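Local coordinates for protein polyphosphate kinase (Porphyromonas gingivalis, PDB 2O8R) that probably catalyses the reversible, magnesium-dependent transfer of the terminal phosphate of ATP to a growing polyphosphate chain, at residues A[475-480]-A[596-601]; A[344-349]-A[640-645]. The protein carries 3 engineered substitutions. All coordinates share one frame; numbering follows the deposited sequence.

Contact 1 of 2, residues A[475-480]-A[596-601]. With SO4 (sulfate ion), chain F.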
# COMPACT_ATOMS: atom_id res chain seq x y z
N SER A 475 12.52 -19.86 -2.46
CA SER A 475 13.05 -20.79 -3.45
C SER A 475 11.86 -21.59 -4.01
O SER A 475 11.07 -22.15 -3.25
CB SER A 475 14.12 -21.68 -2.81
OG SER A 475 14.45 -22.80 -3.62
N ASP A 476 11.73 -21.61 -5.34
CA ASP A 476 10.65 -22.34 -6.00
C ASP A 476 11.10 -22.87 -7.36
O ASP A 476 12.13 -22.44 -7.90
CB ASP A 476 9.44 -21.43 -6.22
CG ASP A 476 8.54 -21.36 -5.03
OD1 ASP A 476 8.17 -22.42 -4.49
OD2 ASP A 476 8.18 -20.23 -4.64
N THR A 477 10.31 -23.77 -7.92
CA THR A 477 10.66 -24.39 -9.20
C THR A 477 9.52 -24.32 -10.24
O THR A 477 8.36 -24.63 -9.95
CB THR A 477 11.13 -25.82 -8.98
OG1 THR A 477 12.24 -25.80 -8.07
CG2 THR A 477 11.57 -26.44 -10.28
N THR A 478 9.87 -23.88 -11.44
CA THR A 478 8.90 -23.68 -12.50
C THR A 478 9.30 -24.44 -13.76
O THR A 478 10.44 -24.32 -14.24
CB THR A 478 8.77 -22.18 -12.83
OG1 THR A 478 8.21 -21.50 -11.71
CG2 THR A 478 7.87 -21.97 -14.04
N LEU A 479 8.36 -25.23 -14.28
CA LEU A 479 8.51 -25.93 -15.54
C LEU A 479 7.80 -25.17 -16.64
O LEU A 479 6.66 -24.76 -16.48
CB LEU A 479 7.88 -27.32 -15.45
CG LEU A 479 7.96 -28.13 -16.74
CD1 LEU A 479 9.42 -28.42 -17.07
CD2 LEU A 479 7.15 -29.41 -16.66
N MSE A 480 8.47 -25.00 -17.77
CA MSE A 480 7.85 -24.39 -18.93
C MSE A 480 7.92 -25.37 -20.09
O MSE A 480 9.00 -25.75 -20.51
CB MSE A 480 8.53 -23.07 -19.26
CG MSE A 480 8.35 -22.07 -18.14
SE MSE A 480 9.32 -20.39 -18.35
CE MSE A 480 8.06 -19.39 -19.44
N GLU A 596 12.67 -22.58 1.67
CA GLU A 596 12.72 -23.80 0.88
C GLU A 596 11.32 -24.28 0.57
O GLU A 596 10.72 -25.05 1.31
CB GLU A 596 13.51 -24.86 1.63
CG GLU A 596 15.00 -24.60 1.70
CD GLU A 596 15.69 -24.76 0.36
OE1 GLU A 596 15.24 -25.57 -0.48
OE2 GLU A 596 16.70 -24.07 0.13
N HIS A 597 10.80 -23.83 -0.56
CA HIS A 597 9.38 -23.91 -0.76
C HIS A 597 9.03 -24.91 -1.83
O HIS A 597 7.87 -25.26 -1.99
CB HIS A 597 8.83 -22.52 -1.10
CG HIS A 597 7.35 -22.46 -1.14
ND1 HIS A 597 6.63 -22.55 -2.31
CD2 HIS A 597 6.44 -22.33 -0.15
CE1 HIS A 597 5.34 -22.47 -2.04
NE2 HIS A 597 5.20 -22.33 -0.73
N SER A 598 10.03 -25.37 -2.58
CA SER A 598 9.81 -26.37 -3.62
C SER A 598 9.12 -27.61 -3.06
O SER A 598 9.36 -28.01 -1.90
CB SER A 598 11.13 -26.79 -4.27
OG SER A 598 11.66 -25.76 -5.07
N ARG A 599 8.26 -28.20 -3.88
CA ARG A 599 7.71 -29.52 -3.59
C ARG A 599 8.04 -30.43 -4.76
O ARG A 599 7.56 -30.22 -5.88
CB ARG A 599 6.20 -29.44 -3.37
CG ARG A 599 5.80 -28.42 -2.31
CD ARG A 599 4.48 -27.80 -2.65
NE ARG A 599 3.96 -27.07 -1.51
CZ ARG A 599 3.58 -25.80 -1.54
NH1 ARG A 599 3.66 -25.10 -2.66
NH2 ARG A 599 3.12 -25.22 -0.43
N ILE A 600 8.90 -31.41 -4.51
CA ILE A 600 9.46 -32.25 -5.57
C ILE A 600 9.49 -33.72 -5.16
O ILE A 600 9.84 -34.03 -4.03
CB ILE A 600 10.89 -31.79 -5.94
CG1 ILE A 600 10.85 -30.42 -6.64
CG2 ILE A 600 11.59 -32.83 -6.81
CD1 ILE A 600 12.22 -29.83 -6.99
N TRP A 601 9.12 -34.61 -6.08
CA TRP A 601 9.14 -36.05 -5.78
C TRP A 601 9.99 -36.81 -6.79
O TRP A 601 9.82 -36.65 -8.00
CB TRP A 601 7.73 -36.66 -5.76
CG TRP A 601 6.61 -35.82 -5.18
CD1 TRP A 601 6.69 -34.93 -4.13
CD2 TRP A 601 5.23 -35.84 -5.58
NE1 TRP A 601 5.45 -34.39 -3.88
CE2 TRP A 601 4.54 -34.92 -4.76
CE3 TRP A 601 4.52 -36.54 -6.56
CZ2 TRP A 601 3.18 -34.68 -4.90
CZ3 TRP A 601 3.15 -36.31 -6.69
CH2 TRP A 601 2.50 -35.39 -5.86
S SO4 F . 1.69 -21.88 -0.57
O1 SO4 F . 2.89 -21.12 -0.23
O2 SO4 F . 1.11 -22.43 0.66
O3 SO4 F . 0.73 -21.00 -1.23
O4 SO4 F . 2.04 -22.92 -1.54
O HOH W 1 16.97 -24.00 -2.91

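Contact 2 of 2, residues A[344-349]-A[640-645]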
# COMPACT_ATOMS: atom_id res chain seq x y z
N ASP A 344 11.86 -27.83 -23.37
CA ASP A 344 11.41 -27.57 -22.01
C ASP A 344 12.45 -26.79 -21.25
O ASP A 344 13.65 -26.95 -21.47
CB ASP A 344 11.17 -28.87 -21.26
CG ASP A 344 9.95 -29.60 -21.74
OD1 ASP A 344 9.19 -29.02 -22.55
OD2 ASP A 344 9.75 -30.75 -21.29
N TYR A 345 11.98 -25.97 -20.33
CA TYR A 345 12.87 -25.23 -19.46
C TYR A 345 12.48 -25.40 -17.97
O TYR A 345 11.31 -25.57 -17.62
CB TYR A 345 12.96 -23.76 -19.90
CG TYR A 345 13.70 -23.55 -21.20
CD1 TYR A 345 15.05 -23.18 -21.22
CD2 TYR A 345 13.05 -23.72 -22.43
CE1 TYR A 345 15.74 -23.00 -22.43
CE2 TYR A 345 13.72 -23.54 -23.63
CZ TYR A 345 15.06 -23.18 -23.63
OH TYR A 345 15.69 -23.01 -24.85
N LEU A 346 13.48 -25.37 -17.11
CA LEU A 346 13.28 -25.43 -15.68
C LEU A 346 13.85 -24.15 -15.13
O LEU A 346 15.02 -23.84 -15.36
CB LEU A 346 14.06 -26.61 -15.13
CG LEU A 346 13.51 -27.47 -14.02
CD1 LEU A 346 12.06 -27.89 -14.29
CD2 LEU A 346 14.42 -28.67 -13.94
N ILE A 347 13.05 -23.40 -14.40
CA ILE A 347 13.56 -22.18 -13.79
C ILE A 347 13.50 -22.30 -12.28
O ILE A 347 12.44 -22.54 -11.70
CB ILE A 347 12.76 -20.96 -14.24
CG1 ILE A 347 12.85 -20.79 -15.76
CG2 ILE A 347 13.21 -19.72 -13.47
CD1 ILE A 347 14.26 -20.70 -16.32
N HIS A 348 14.65 -22.14 -11.66
CA HIS A 348 14.78 -22.25 -10.22
C HIS A 348 14.99 -20.88 -9.64
O HIS A 348 16.06 -20.28 -9.77
CB HIS A 348 15.97 -23.15 -9.88
CG HIS A 348 15.93 -24.48 -10.56
ND1 HIS A 348 15.08 -25.50 -10.16
CD2 HIS A 348 16.63 -24.97 -11.61
CE1 HIS A 348 15.26 -26.55 -10.94
NE2 HIS A 348 16.20 -26.25 -11.82
N VAL A 349 13.96 -20.36 -8.99
CA VAL A 349 14.08 -19.00 -8.51
C VAL A 349 14.39 -18.89 -7.06
O VAL A 349 13.89 -19.68 -6.25
CB VAL A 349 12.81 -18.14 -8.68
CG1 VAL A 349 12.49 -17.93 -10.14
CG2 VAL A 349 11.62 -18.72 -7.87
N ARG A 640 17.57 -34.80 -14.52
CA ARG A 640 18.91 -35.02 -14.00
C ARG A 640 19.33 -33.83 -13.15
O ARG A 640 19.95 -33.99 -12.10
CB ARG A 640 19.89 -35.28 -15.16
CG ARG A 640 21.40 -35.28 -14.84
CD ARG A 640 21.79 -36.16 -13.64
NE ARG A 640 21.02 -37.40 -13.56
CZ ARG A 640 20.85 -38.10 -12.44
NH1 ARG A 640 21.38 -37.69 -11.29
NH2 ARG A 640 20.13 -39.22 -12.47
N GLU A 641 18.95 -32.63 -13.60
CA GLU A 641 19.31 -31.40 -12.90
C GLU A 641 18.66 -31.35 -11.52
O GLU A 641 19.33 -31.03 -10.54
CB GLU A 641 18.93 -30.19 -13.74
CG GLU A 641 19.40 -28.85 -13.19
CD GLU A 641 18.98 -27.70 -14.10
OE1 GLU A 641 17.78 -27.59 -14.42
OE2 GLU A 641 19.84 -26.90 -14.50
N ILE A 642 17.37 -31.69 -11.45
CA ILE A 642 16.61 -31.63 -10.20
C ILE A 642 17.25 -32.54 -9.16
O ILE A 642 17.44 -32.15 -8.00
CB ILE A 642 15.15 -32.01 -10.43
CG1 ILE A 642 14.43 -30.87 -11.15
CG2 ILE A 642 14.44 -32.28 -9.12
CD1 ILE A 642 13.07 -31.27 -11.68
N ILE A 643 17.60 -33.74 -9.60
CA ILE A 643 18.27 -34.69 -8.74
C ILE A 643 19.63 -34.17 -8.32
O ILE A 643 19.99 -34.27 -7.14
CB ILE A 643 18.36 -36.07 -9.40
CG1 ILE A 643 16.95 -36.52 -9.80
CG2 ILE A 643 18.93 -37.08 -8.45
CD1 ILE A 643 16.88 -37.84 -10.45
N ASP A 644 20.37 -33.57 -9.25
CA ASP A 644 21.65 -32.98 -8.91
C ASP A 644 21.45 -32.02 -7.74
O ASP A 644 22.13 -32.12 -6.71
CB ASP A 644 22.23 -32.21 -10.10
CG ASP A 644 22.90 -33.11 -11.11
OD1 ASP A 644 23.27 -34.25 -10.77
OD2 ASP A 644 23.07 -32.66 -12.26
N ILE A 645 20.48 -31.12 -7.91
CA ILE A 645 20.14 -30.08 -6.94
C ILE A 645 19.74 -30.69 -5.59
O ILE A 645 20.30 -30.33 -4.54
CB ILE A 645 19.03 -29.17 -7.50
CG1 ILE A 645 19.61 -28.24 -8.57
CG2 ILE A 645 18.36 -28.36 -6.40
CD1 ILE A 645 18.60 -27.78 -9.58

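Contact 1 of 2, residues A[475-480]-A[596-601]
D476 and H597 meet through a hydrogen bond, ND1 of H597 donating to OD1 of D476 at 2.7 Å with an N-H...O angle of 156°. The carboxylate stands almost square to the ring, 89° between planes, yet OD1 lies close to the ring plane and receives the N-H on its syn lone pair. CG of H597 is anti to the backbone N (chi1 -172°), and the ring meets D476 by its ND1 edge; T463 OG1 is a second partner of OD1.

Across the ring, NE2 of H597 reaches O1 of a sulfate at 2.7 Å, while NH1 and NH2 of R599 both bond O4 of the same ion. H597 is a predicted ATP ligand, and His-carboxylate pairing of this kind recurs in the phospholipase D superfamily, to which both C-terminal domains of PPK1 belong. The sulfate, probably from the crystallisation liquor, may therefore mark a phosphate position.

Backbone contact is brief: S475 and E596 form one parallel bridge, and N of H597 donates to O of S475 at 3.2 Å. The hydroxyls OG1 of T477 and OG of S598 share a hydrogen bond of 3.1 Å. A water joins OG of S475 to OE2 of E596, whose OE1 is held by K542 and Q649.

Contact 2 of 2, residues A[344-349]-A[640-645]
I645 lays its CD1 methyl over one face of the H348 imidazole, a CH-pi contact in which CD1 sits 3.8 Å from the ring centroid and 20° off the normal. The two side chains reach toward each other tip to tip, and the methyl is displaced toward the rim, 3.6 Å from NE2 of H348. The CA-CB bond of H348 points from strand 345-349 toward the helix.

The edge of the same ring serves E641. NE2 of H348 makes a weak hydrogen bond to OE1 of E641, 3.3 Å long, though fairly straight at 159°. OE1 lies in the imidazole plane while the carboxylate is turned steeply from it. E641 runs extended from CB to CD, its CG anti to the backbone N, and slides past H348 in the opposite direction. The stronger tie of this carboxylate is the salt bridge from OE2 to K689, on helix 678-691, which also packs L686 against H348. With a lysine on one oxygen, the glutamate is probably charged, and the weak bond would favour a proton on NE2 of H348.

Beside this polar pair, L346 packs against I642. CD2 of L346 touches CG1 of I642 at 3.6 Å, the side chains crossing at about a right angle, and the same CD2 lies against OE1 of E641. L346, like H348, faces the helix.

Strand and helix run only 24° apart in direction, their axes 10.8 Å from each other at closest approach: alpha/beta packing of a helix from the second C-terminal domain on a sheet strand of the first, joining the two phospholipase D-like domains of PPK1.

In the fold
Contacts 1 and 2 lie side by side, their centres about 9 Å apart, because strands 474-481 and 345-349 are antiparallel neighbours in one sheet. Backbone bonds stitch them together: T478 O to I347 N at 2.8 Å and M480 N to Y345 O at 2.9 Å. Both join the first C-terminal domain to the second, but only contact 1 includes a predicted ATP-binding residue, H597, and it holds the sulfate. Contact 2 is set back from that site, the H348 side chain lying about 11 Å from those of H597 and Y474. Between them, T477 OG1 packs 3.5 Å from H348 ND1. Along the chain, contact 1 is nested within the loop that contact 2 closes.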